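Long-range contacts in neutral ceramidase (Pseudomonas aeruginosa, PDB 2ZWS), which hydrolyses the N-acyl bond of ceramides to give sphingosine and free fatty acid, and also runs the reverse synthesis, as a secreted zinc enzyme: residues A[395-400]-A[481-486]; A[556-561]-A[577-582]; A[161-166]-A[455-460]. All blocks are in the same frame, centred on the assembly; numbering follows the deposited sequence.

Contact 1: A[395-400]-A[481-486]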
loop_
_atom_site.group_PDB
_atom_site.type_symbol
_atom_site.label_atom_id
_atom_site.label_comp_id
_atom_site.label_asym_id
_atom_site.label_seq_id
_atom_site.Cartn_x
_atom_site.Cartn_y
_atom_site.Cartn_z
ATOM N N ILE A 395 -11.626 0.923 -14.095
ATOM C CA ILE A 395 -10.685 0.305 -15.013
ATOM C C ILE A 395 -9.922 1.483 -15.643
ATOM O O ILE A 395 -10.543 2.459 -16.093
ATOM C CB ILE A 395 -11.430 -0.488 -16.120
ATOM C CG1 ILE A 395 -12.321 -1.629 -15.541
ATOM C CG2 ILE A 395 -10.444 -0.992 -17.184
ATOM C CD1 ILE A 395 -11.530 -2.654 -14.766
ATOM N N GLN A 396 -8.589 1.407 -15.683
ATOM C CA GLN A 396 -7.784 2.530 -16.114
ATOM C C GLN A 396 -6.534 2.033 -16.813
ATOM O O GLN A 396 -5.950 1.001 -16.422
ATOM C CB GLN A 396 -7.379 3.340 -14.881
ATOM C CG GLN A 396 -6.680 4.662 -15.237
ATOM C CD GLN A 396 -6.354 5.444 -13.995
ATOM O OE1 GLN A 396 -5.796 4.884 -13.061
ATOM N NE2 GLN A 396 -6.719 6.742 -13.965
ATOM N N MET A 397 -6.103 2.806 -17.813
ATOM C CA MET A 397 -4.834 2.565 -18.497
ATOM C C MET A 397 -4.166 3.888 -18.801
ATOM O O MET A 397 -4.833 4.847 -19.219
ATOM C CB MET A 397 -5.024 1.818 -19.820
ATOM C CG MET A 397 -5.554 0.408 -19.703
ATOM S SD MET A 397 -5.845 -0.406 -21.290
ATOM C CE MET A 397 -4.208 -0.307 -22.025
ATOM N N PHE A 398 -2.854 3.951 -18.543
ATOM C CA PHE A 398 -2.029 5.078 -18.981
ATOM C C PHE A 398 -1.171 4.592 -20.139
ATOM O O PHE A 398 -0.681 3.462 -20.114
ATOM C CB PHE A 398 -1.042 5.521 -17.897
ATOM C CG PHE A 398 -1.651 6.313 -16.766
ATOM C CD1 PHE A 398 -2.989 6.716 -16.776
ATOM C CD2 PHE A 398 -0.849 6.685 -15.697
ATOM C CE1 PHE A 398 -3.525 7.444 -15.713
ATOM C CE2 PHE A 398 -1.375 7.440 -14.640
ATOM C CZ PHE A 398 -2.703 7.825 -14.659
ATOM N N ARG A 399 -0.984 5.444 -21.140
ATOM C CA ARG A 399 0.061 5.207 -22.125
ATOM C C ARG A 399 1.193 6.198 -21.807
ATOM O O ARG A 399 0.951 7.409 -21.669
ATOM C CB ARG A 399 -0.436 5.450 -23.557
ATOM C CG ARG A 399 0.754 5.471 -24.526
ATOM C CD ARG A 399 0.367 5.620 -25.971
ATOM N NE ARG A 399 1.566 5.426 -26.787
ATOM C CZ ARG A 399 1.564 5.002 -28.053
ATOM N NH1 ARG A 399 0.413 4.773 -28.683
ATOM N NH2 ARG A 399 2.718 4.825 -28.689
ATOM N N ILE A 400 2.412 5.672 -21.666
ATOM C CA ILE A 400 3.582 6.496 -21.412
ATOM C C ILE A 400 4.602 6.119 -22.500
ATOM O O ILE A 400 5.323 5.130 -22.356
ATOM C CB ILE A 400 4.155 6.268 -19.969
ATOM C CG1 ILE A 400 3.074 6.472 -18.892
ATOM C CG2 ILE A 400 5.326 7.190 -19.725
ATOM C CD1 ILE A 400 3.484 5.935 -17.506
ATOM N N ASP A 481 -10.893 -3.994 -24.440
ATOM C CA ASP A 481 -11.745 -2.974 -25.052
ATOM C C ASP A 481 -11.149 -1.565 -24.843
ATOM O O ASP A 481 -11.151 -0.731 -25.760
ATOM C CB ASP A 481 -13.194 -3.079 -24.544
ATOM C CG ASP A 481 -13.938 -4.310 -25.103
ATOM O OD1 ASP A 481 -13.376 -5.016 -25.974
ATOM O OD2 ASP A 481 -15.094 -4.560 -24.676
ATOM N N MET A 482 -10.588 -1.322 -23.652
ATOM C CA MET A 482 -9.965 -0.026 -23.359
ATOM C C MET A 482 -8.723 0.171 -24.224
ATOM O O MET A 482 -8.505 1.254 -24.754
ATOM C CB MET A 482 -9.614 0.078 -21.876
ATOM C CG MET A 482 -9.004 1.441 -21.531
ATOM S SD MET A 482 -9.012 1.693 -19.740
ATOM C CE MET A 482 -10.755 2.066 -19.467
ATOM N N ALA A 483 -7.926 -0.889 -24.391
ATOM C CA ALA A 483 -6.708 -0.825 -25.211
ATOM C C ALA A 483 -7.069 -0.506 -26.667
ATOM O O ALA A 483 -6.382 0.271 -27.342
ATOM C CB ALA A 483 -5.944 -2.161 -25.141
ATOM N N VAL A 484 -8.127 -1.145 -27.168
ATOM C CA VAL A 484 -8.596 -0.885 -28.533
ATOM C C VAL A 484 -9.059 0.563 -28.669
ATOM O O VAL A 484 -8.697 1.239 -29.635
ATOM C CB VAL A 484 -9.720 -1.858 -28.921
ATOM C CG1 VAL A 484 -10.442 -1.402 -30.240
ATOM C CG2 VAL A 484 -9.146 -3.276 -29.087
ATOM N N ALA A 485 -9.826 1.059 -27.695
ATOM C CA ALA A 485 -10.195 2.491 -27.706
ATOM C C ALA A 485 -8.979 3.440 -27.782
ATOM O O ALA A 485 -8.972 4.389 -28.561
ATOM C CB ALA A 485 -11.079 2.824 -26.503
ATOM N N LEU A 486 -7.960 3.186 -26.954
ATOM C CA LEU A 486 -6.700 3.948 -27.034
ATOM C C LEU A 486 -6.099 3.874 -28.424
ATOM O O LEU A 486 -5.716 4.894 -28.996
ATOM C CB LEU A 486 -5.680 3.407 -26.022
ATOM C CG LEU A 486 -5.705 4.098 -24.677
ATOM C CD1 LEU A 486 -5.083 3.201 -23.616
ATOM C CD2 LEU A 486 -5.025 5.452 -24.734
#

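Contact 2: A[556-561]-A[577-582]. With MG (magnesium ion), chain C.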
loop_
_atom_site.group_PDB
_atom_site.type_symbol
_atom_site.label_atom_id
_atom_site.label_comp_id
_atom_site.label_asym_id
_atom_site.label_seq_id
_atom_site.Cartn_x
_atom_site.Cartn_y
_atom_site.Cartn_z
ATOM N N GLU A 556 3.663 14.330 9.205
ATOM C CA GLU A 556 4.850 15.087 8.761
ATOM C C GLU A 556 5.763 15.473 9.919
ATOM O O GLU A 556 6.711 16.264 9.750
ATOM C CB GLU A 556 4.475 16.326 7.931
ATOM C CG GLU A 556 3.619 16.017 6.666
ATOM C CD GLU A 556 4.355 15.226 5.573
ATOM O OE1 GLU A 556 5.600 15.208 5.515
ATOM O OE2 GLU A 556 3.670 14.707 4.695
ATOM N N LYS A 557 5.440 14.936 11.097
ATOM C CA LYS A 557 6.270 15.112 12.284
ATOM C C LYS A 557 6.676 13.757 12.868
ATOM O O LYS A 557 6.763 12.764 12.119
ATOM C CB LYS A 557 5.583 16.041 13.290
ATOM C CG LYS A 557 5.313 17.449 12.708
ATOM C CD LYS A 557 4.473 18.292 13.665
ATOM C CE LYS A 557 5.349 18.990 14.699
ATOM N NZ LYS A 557 4.535 19.737 15.705
ATOM N N THR A 558 6.933 13.680 14.176
ATOM C CA THR A 558 7.465 12.458 14.741
ATOM C C THR A 558 7.133 12.297 16.215
ATOM O O THR A 558 6.946 13.261 16.947
ATOM C CB THR A 558 9.022 12.396 14.542
ATOM O OG1 THR A 558 9.542 11.138 14.995
ATOM C CG2 THR A 558 9.727 13.588 15.232
ATOM N N PHE A 559 7.048 11.056 16.655
ATOM C CA PHE A 559 6.919 10.766 18.086
ATOM C C PHE A 559 8.254 10.725 18.797
ATOM O O PHE A 559 8.295 10.638 20.038
ATOM C CB PHE A 559 6.185 9.431 18.292
ATOM C CG PHE A 559 4.717 9.500 17.962
ATOM C CD1 PHE A 559 3.815 10.063 18.876
ATOM C CD2 PHE A 559 4.231 9.060 16.727
ATOM C CE1 PHE A 559 2.465 10.149 18.590
ATOM C CE2 PHE A 559 2.869 9.140 16.429
ATOM C CZ PHE A 559 1.978 9.711 17.358
ATOM N N LEU A 560 9.345 10.761 18.038
ATOM C CA LEU A 560 10.662 10.589 18.631
ATOM C C LEU A 560 11.742 11.190 17.752
ATOM O O LEU A 560 11.637 11.246 16.531
ATOM C CB LEU A 560 10.974 9.109 18.875
ATOM C CG LEU A 560 11.304 8.230 17.657
ATOM C CD1 LEU A 560 12.821 8.180 17.357
ATOM C CD2 LEU A 560 10.692 6.832 17.795
ATOM N N GLU A 561 12.813 11.592 18.406
ATOM C CA GLU A 561 14.013 12.066 17.730
ATOM C C GLU A 561 15.201 11.486 18.477
ATOM O O GLU A 561 15.201 11.478 19.712
ATOM C CB GLU A 561 14.062 13.597 17.756
ATOM C CG GLU A 561 13.151 14.262 16.719
ATOM C CD GLU A 561 13.053 15.787 16.854
ATOM O OE1 GLU A 561 13.556 16.359 17.857
ATOM O OE2 GLU A 561 12.443 16.403 15.949
ATOM N N ALA A 577 17.899 10.586 13.752
ATOM C CA ALA A 577 16.855 9.591 13.477
ATOM C C ALA A 577 15.502 10.067 13.979
ATOM O O ALA A 577 15.410 10.800 14.967
ATOM C CB ALA A 577 17.221 8.247 14.075
ATOM N N THR A 578 14.458 9.640 13.270
ATOM C CA THR A 578 13.092 10.026 13.526
ATOM C C THR A 578 12.276 8.723 13.686
ATOM O O THR A 578 12.844 7.633 13.550
ATOM C CB THR A 578 12.661 10.929 12.337
ATOM O OG1 THR A 578 13.019 12.283 12.635
ATOM C CG2 THR A 578 11.211 10.846 12.040
ATOM N N ASP A 579 10.962 8.814 13.926
ATOM C CA ASP A 579 10.166 7.582 14.020
ATOM C C ASP A 579 10.018 6.847 12.677
ATOM O O ASP A 579 9.610 5.694 12.661
ATOM C CB ASP A 579 8.810 7.778 14.753
ATOM C CG ASP A 579 7.808 8.654 13.993
ATOM O OD1 ASP A 579 7.956 8.856 12.751
ATOM O OD2 ASP A 579 6.815 9.079 14.639
ATOM N N ASN A 580 10.363 7.504 11.569
ATOM C CA ASN A 580 10.289 6.861 10.274
ATOM C C ASN A 580 11.399 5.847 10.051
ATOM O O ASN A 580 11.251 4.923 9.245
ATOM C CB ASN A 580 10.356 7.875 9.144
ATOM C CG ASN A 580 10.076 7.253 7.809
ATOM O OD1 ASN A 580 9.086 6.531 7.643
ATOM N ND2 ASN A 580 10.953 7.517 6.843
ATOM N N ASP A 581 12.517 6.012 10.756
ATOM C CA ASP A 581 13.711 5.249 10.410
ATOM C C ASP A 581 13.634 3.765 10.812
ATOM O O ASP A 581 13.070 3.424 11.846
ATOM C CB ASP A 581 14.935 5.940 10.968
ATOM C CG ASP A 581 15.206 7.236 10.237
ATOM O OD1 ASP A 581 15.358 7.179 8.990
ATOM O OD2 ASP A 581 15.207 8.315 10.886
ATOM N N TRP A 582 14.234 2.896 10.000
ATOM C CA TRP A 582 14.294 1.466 10.308
ATOM C C TRP A 582 14.898 1.178 11.690
ATOM O O TRP A 582 14.438 0.257 12.367
ATOM C CB TRP A 582 15.138 0.748 9.240
ATOM C CG TRP A 582 15.274 -0.699 9.477
ATOM C CD1 TRP A 582 16.337 -1.330 10.061
ATOM C CD2 TRP A 582 14.325 -1.716 9.142
ATOM N NE1 TRP A 582 16.096 -2.682 10.115
ATOM C CE2 TRP A 582 14.881 -2.948 9.553
ATOM C CE3 TRP A 582 13.062 -1.710 8.526
ATOM C CZ2 TRP A 582 14.214 -4.158 9.403
ATOM C CZ3 TRP A 582 12.391 -2.948 8.356
ATOM C CH2 TRP A 582 12.978 -4.144 8.801
HETATM MG MG MG C . 11.285 3.780 13.282
HETATM O O HOH W 1 12.342 15.416 13.501
HETATM O O HOH W 2 9.579 4.437 15.040
#

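Contact 3: A[161-166]-A[455-460]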
loop_
_atom_site.group_PDB
_atom_site.type_symbol
_atom_site.label_atom_id
_atom_site.label_comp_id
_atom_site.label_asym_id
_atom_site.label_seq_id
_atom_site.Cartn_x
_atom_site.Cartn_y
_atom_site.Cartn_z
ATOM N N SER A 161 -0.329 -20.940 -3.681
ATOM C CA SER A 161 -1.448 -21.771 -4.128
ATOM C C SER A 161 -1.064 -22.483 -5.418
ATOM O O SER A 161 -1.737 -22.334 -6.447
ATOM C CB SER A 161 -2.687 -20.901 -4.327
ATOM O OG SER A 161 -3.164 -20.525 -3.050
ATOM N N LEU A 162 0.021 -23.256 -5.343
ATOM C CA LEU A 162 0.612 -23.868 -6.529
ATOM C C LEU A 162 -0.313 -24.903 -7.183
ATOM O O LEU A 162 -0.320 -25.046 -8.407
ATOM C CB LEU A 162 1.986 -24.457 -6.210
ATOM C CG LEU A 162 2.862 -24.775 -7.435
ATOM C CD1 LEU A 162 2.927 -23.619 -8.439
ATOM C CD2 LEU A 162 4.259 -25.161 -6.997
ATOM N N LEU A 163 -1.124 -25.576 -6.382
ATOM C CA LEU A 163 -2.039 -26.583 -6.919
ATOM C C LEU A 163 -2.985 -25.962 -7.955
ATOM O O LEU A 163 -3.230 -26.555 -9.012
ATOM C CB LEU A 163 -2.833 -27.208 -5.774
ATOM C CG LEU A 163 -3.891 -28.249 -6.108
ATOM C CD1 LEU A 163 -3.968 -29.168 -4.920
ATOM C CD2 LEU A 163 -5.243 -27.604 -6.370
ATOM N N SER A 164 -3.504 -24.763 -7.652
ATOM C CA SER A 164 -4.433 -24.069 -8.543
ATOM C C SER A 164 -3.704 -23.529 -9.766
ATOM O O SER A 164 -4.217 -23.585 -10.882
ATOM C CB SER A 164 -5.114 -22.903 -7.807
ATOM O OG SER A 164 -5.950 -23.361 -6.769
ATOM N N HIS A 165 -2.494 -23.019 -9.554
ATOM C CA HIS A 165 -1.704 -22.444 -10.646
ATOM C C HIS A 165 -1.442 -23.502 -11.733
ATOM O O HIS A 165 -1.493 -23.220 -12.927
ATOM C CB HIS A 165 -0.380 -21.902 -10.123
ATOM C CG HIS A 165 0.554 -21.405 -11.188
ATOM N ND1 HIS A 165 0.414 -20.172 -11.794
ATOM C CD2 HIS A 165 1.639 -21.985 -11.757
ATOM C CE1 HIS A 165 1.391 -20.008 -12.673
ATOM N NE2 HIS A 165 2.137 -21.105 -12.684
ATOM N N LEU A 166 -1.163 -24.716 -11.276
ATOM C CA LEU A 166 -0.860 -25.836 -12.162
ATOM C C LEU A 166 -2.066 -26.331 -12.939
ATOM O O LEU A 166 -1.905 -27.174 -13.837
ATOM C CB LEU A 166 -0.222 -26.974 -11.365
ATOM C CG LEU A 166 1.122 -26.629 -10.722
ATOM C CD1 LEU A 166 1.577 -27.759 -9.783
ATOM C CD2 LEU A 166 2.186 -26.329 -11.753
ATOM N N TYR A 455 -10.066 -20.878 -10.462
ATOM C CA TYR A 455 -11.314 -20.701 -9.733
ATOM C C TYR A 455 -11.908 -22.045 -9.371
ATOM O O TYR A 455 -12.385 -22.221 -8.243
ATOM C CB TYR A 455 -12.310 -19.910 -10.571
ATOM C CG TYR A 455 -13.610 -19.615 -9.877
ATOM C CD1 TYR A 455 -13.800 -18.397 -9.202
ATOM C CD2 TYR A 455 -14.678 -20.532 -9.922
ATOM C CE1 TYR A 455 -14.997 -18.103 -8.572
ATOM C CE2 TYR A 455 -15.894 -20.253 -9.290
ATOM C CZ TYR A 455 -16.041 -19.015 -8.620
ATOM O OH TYR A 455 -17.223 -18.714 -7.998
ATOM N N ALA A 456 -11.857 -22.993 -10.320
ATOM C CA ALA A 456 -12.483 -24.314 -10.113
ATOM C C ALA A 456 -11.891 -25.059 -8.921
ATOM O O ALA A 456 -12.598 -25.820 -8.250
ATOM C CB ALA A 456 -12.401 -25.172 -11.374
ATOM N N ALA A 457 -10.610 -24.829 -8.649
ATOM C CA ALA A 457 -9.929 -25.478 -7.531
ATOM C C ALA A 457 -10.378 -24.949 -6.172
ATOM O O ALA A 457 -10.287 -25.651 -5.173
ATOM C CB ALA A 457 -8.425 -25.371 -7.689
ATOM N N GLN A 458 -10.831 -23.695 -6.140
ATOM C CA GLN A 458 -11.333 -23.058 -4.906
ATOM C C GLN A 458 -10.369 -23.107 -3.728
ATOM O O GLN A 458 -10.768 -23.375 -2.596
ATOM C CB GLN A 458 -12.739 -23.568 -4.513
ATOM C CG GLN A 458 -13.849 -23.076 -5.418
ATOM C CD GLN A 458 -14.132 -21.591 -5.255
ATOM O OE1 GLN A 458 -14.539 -21.146 -4.188
ATOM N NE2 GLN A 458 -13.952 -20.836 -6.323
ATOM N N GLU A 459 -9.098 -22.830 -3.997
ATOM C CA GLU A 459 -8.166 -22.499 -2.921
ATOM C C GLU A 459 -8.512 -21.058 -2.508
ATOM O O GLU A 459 -9.472 -20.502 -3.027
ATOM C CB GLU A 459 -6.722 -22.644 -3.393
ATOM C CG GLU A 459 -6.323 -24.110 -3.635
ATOM C CD GLU A 459 -4.833 -24.262 -3.806
ATOM O OE1 GLU A 459 -4.301 -23.848 -4.869
ATOM O OE2 GLU A 459 -4.175 -24.784 -2.871
ATOM N N TYR A 460 -7.745 -20.461 -1.601
ATOM C CA TYR A 460 -8.149 -19.208 -0.962
ATOM C C TYR A 460 -8.526 -18.110 -1.971
ATOM O O TYR A 460 -9.578 -17.483 -1.856
ATOM C CB TYR A 460 -7.048 -18.750 -0.013
ATOM C CG TYR A 460 -7.319 -17.393 0.593
ATOM C CD1 TYR A 460 -8.274 -17.234 1.604
ATOM C CD2 TYR A 460 -6.623 -16.270 0.141
ATOM C CE1 TYR A 460 -8.541 -15.963 2.148
ATOM C CE2 TYR A 460 -6.862 -15.009 0.693
ATOM C CZ TYR A 460 -7.825 -14.865 1.676
ATOM O OH TYR A 460 -8.064 -13.607 2.218
HETATM O O HOH W 3 -1.560 -25.394 -3.321
HETATM O O HOH W 4 -8.145 -21.393 -6.394
#

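Contact 1: A[395-400]-A[481-486]
Met397 and Met482 mark the closest backbone approach, 7.5 Å between their CA atoms. Here strand 395-400 packs against helix 481-486 with the two axes 9.3 Å apart at a crossing angle of -38°. This is helix-on-sheet packing: the strand lies inside a four-stranded mixed sheet, hydrogen-bonded to strands 295-303 and 403-407, and helix 471-488 covers one face of it. Nothing polar bridges the two segments; the join is thioether and methyl packing, all of it buried. Met397 was modelled in two conformers. In the one described, the side chains of Met397 and Met482 slide past each other in opposite directions, and Met397 SD sits 3.7 Å from Met482 CG. The Met397 chain bends at the last torsion, and CE lies 4.0 Å from both Ala483 CB and Leu486 CD1. Leu486 also rests on Asp296 and Arg298 of the neighbouring strand, which widens the footprint of the helix. Met482 holds CG anti to its backbone N (chi1 -178°), then bends at its last torsion, and CE points to Ile395. Met482 SD comes within 3.7 Å of Met397 N, while the methyl CE stands 3.8 Å from Ile395 CG2 and only 3.4 Å from Ile395 O.

Contact 2: A[556-561]-A[577-582]
Thr558 and Phe559 grip Asp579 by two hydrogen bonds, made where the backbone comes into strand 560-566 and leaves strand 574-578. In the first, Asp579 N donates to Thr558 OG1 over 2.9 Å. The same hydroxyl donates a hydrogen bond to Leu560 O, 2.6 Å from OG1, and thereby links the backbone of its own segment to the N-H of Asp579. In the second, Phe559 N points almost straight at Asp579 OD2, 2.8 Å away with an angle of 168° at the hydrogen, though it arrives from above the carboxylate plane, 51° out of it. Asp579 CG stands between its own backbone N and carbonyl carbon (chi1 68°), the crowded position, on the Thr558 side and close to Thr558 OG1. Asp579 OD2 also touches the edge of the Phe559 ring near its plane, at CD2. The other oxygen, OD1, forms a salt bridge with Arg39.

Weaker CA-H...O contacts continue into the strands: Glu561 CA lies 3.3 Å from Ala577 O, and Thr578 CA 3.6 Å from Leu560 O. The apolar share falls to Leu560, whose CD2 meets Asp579 CB at 3.7 Å and whose side chain also rests on Thr584 and Tyr586.

Asp581 O binds magnesium at 2.3 Å, and a water on the ion donates to Asp579 O over 2.7 Å. Asp579 belongs to the site through its carbonyl O, not its carboxylate; His37 O and Thr584 OG1 complete the protein ligands. A type I turn from Thr578 to Asp581, braced by Thr578 N donating to Asp581 OD2, presents these carbonyls, and the whole is the open end of a beta hairpin built into a magnesium site.

Contact 3: A[161-166]-A[455-460]
Glu459 reaches across to Ser164 in the first turn of helix 162-165, a helix N-terminus met by a carboxylate from a distant segment; Ser161 holds the N-cap position, but its side chain makes no capping bond. The Glu459 segment has just left helix 452-457, where Gln458 with positive phi turns the chain. CB of Glu459 lies 3.5 Å from Ser164 OG, and CG, anti to its own carbonyl carbon (chi1 -69°), comes closer still, 3.2 Å from the same hydroxyl. The chain then runs out extended, bringing CD beside Ser161 CB. At the tip, OE1 takes two bonds from one residue. Ser164 OG donates to the anti lone pair of OE1 over 2.6 Å; Ser164 N, 3.0 Å from OE1, arrives from above the carboxylate plane and less straight (135° at the hydrogen). OE2 accepts a hydrogen bond from a water that in turn accepts from Leu163 N. The carboxylate thus meets two N-H groups at the helix start, which would be expected to favour its negative charge. Ala457 adds an apolar touch, its CB 4.1 Å from Leu163 CD2. The side chain of Ser161, which hydrogen-bonds to Glu461, is about 8 Å from those of zinc ligand Tyr448 and of Ser250, the probable nucleophile. A second water closes the junction, donating to Ser164 OG and accepting from Glu459 N, each at 3.0 Å.

In the fold
Contacts 1 and 3 belong together in the chain: helix 452-457 and helix 471-488 follow one another, and the segments of contacts 1 and 3 alternate along the sequence, yet the nearest atoms stay about 17 Å apart. Contact 2 sits on the opposite side of the chain's centre from both, in the C-terminal beta region, with its centre 41 Å from that of contact 1. Chemistry follows place. Contact 1, fully buried, relies on apolar packing, mostly of thioethers and methyl groups, with no hydrogen bond across. Contact 2, also largely buried, is held by hydrogen bonds and lies next to a magnesium site. Contact 3 is partly buried and water-assisted, near the active site, with the Ser161 side chain about 11 Å from the zinc.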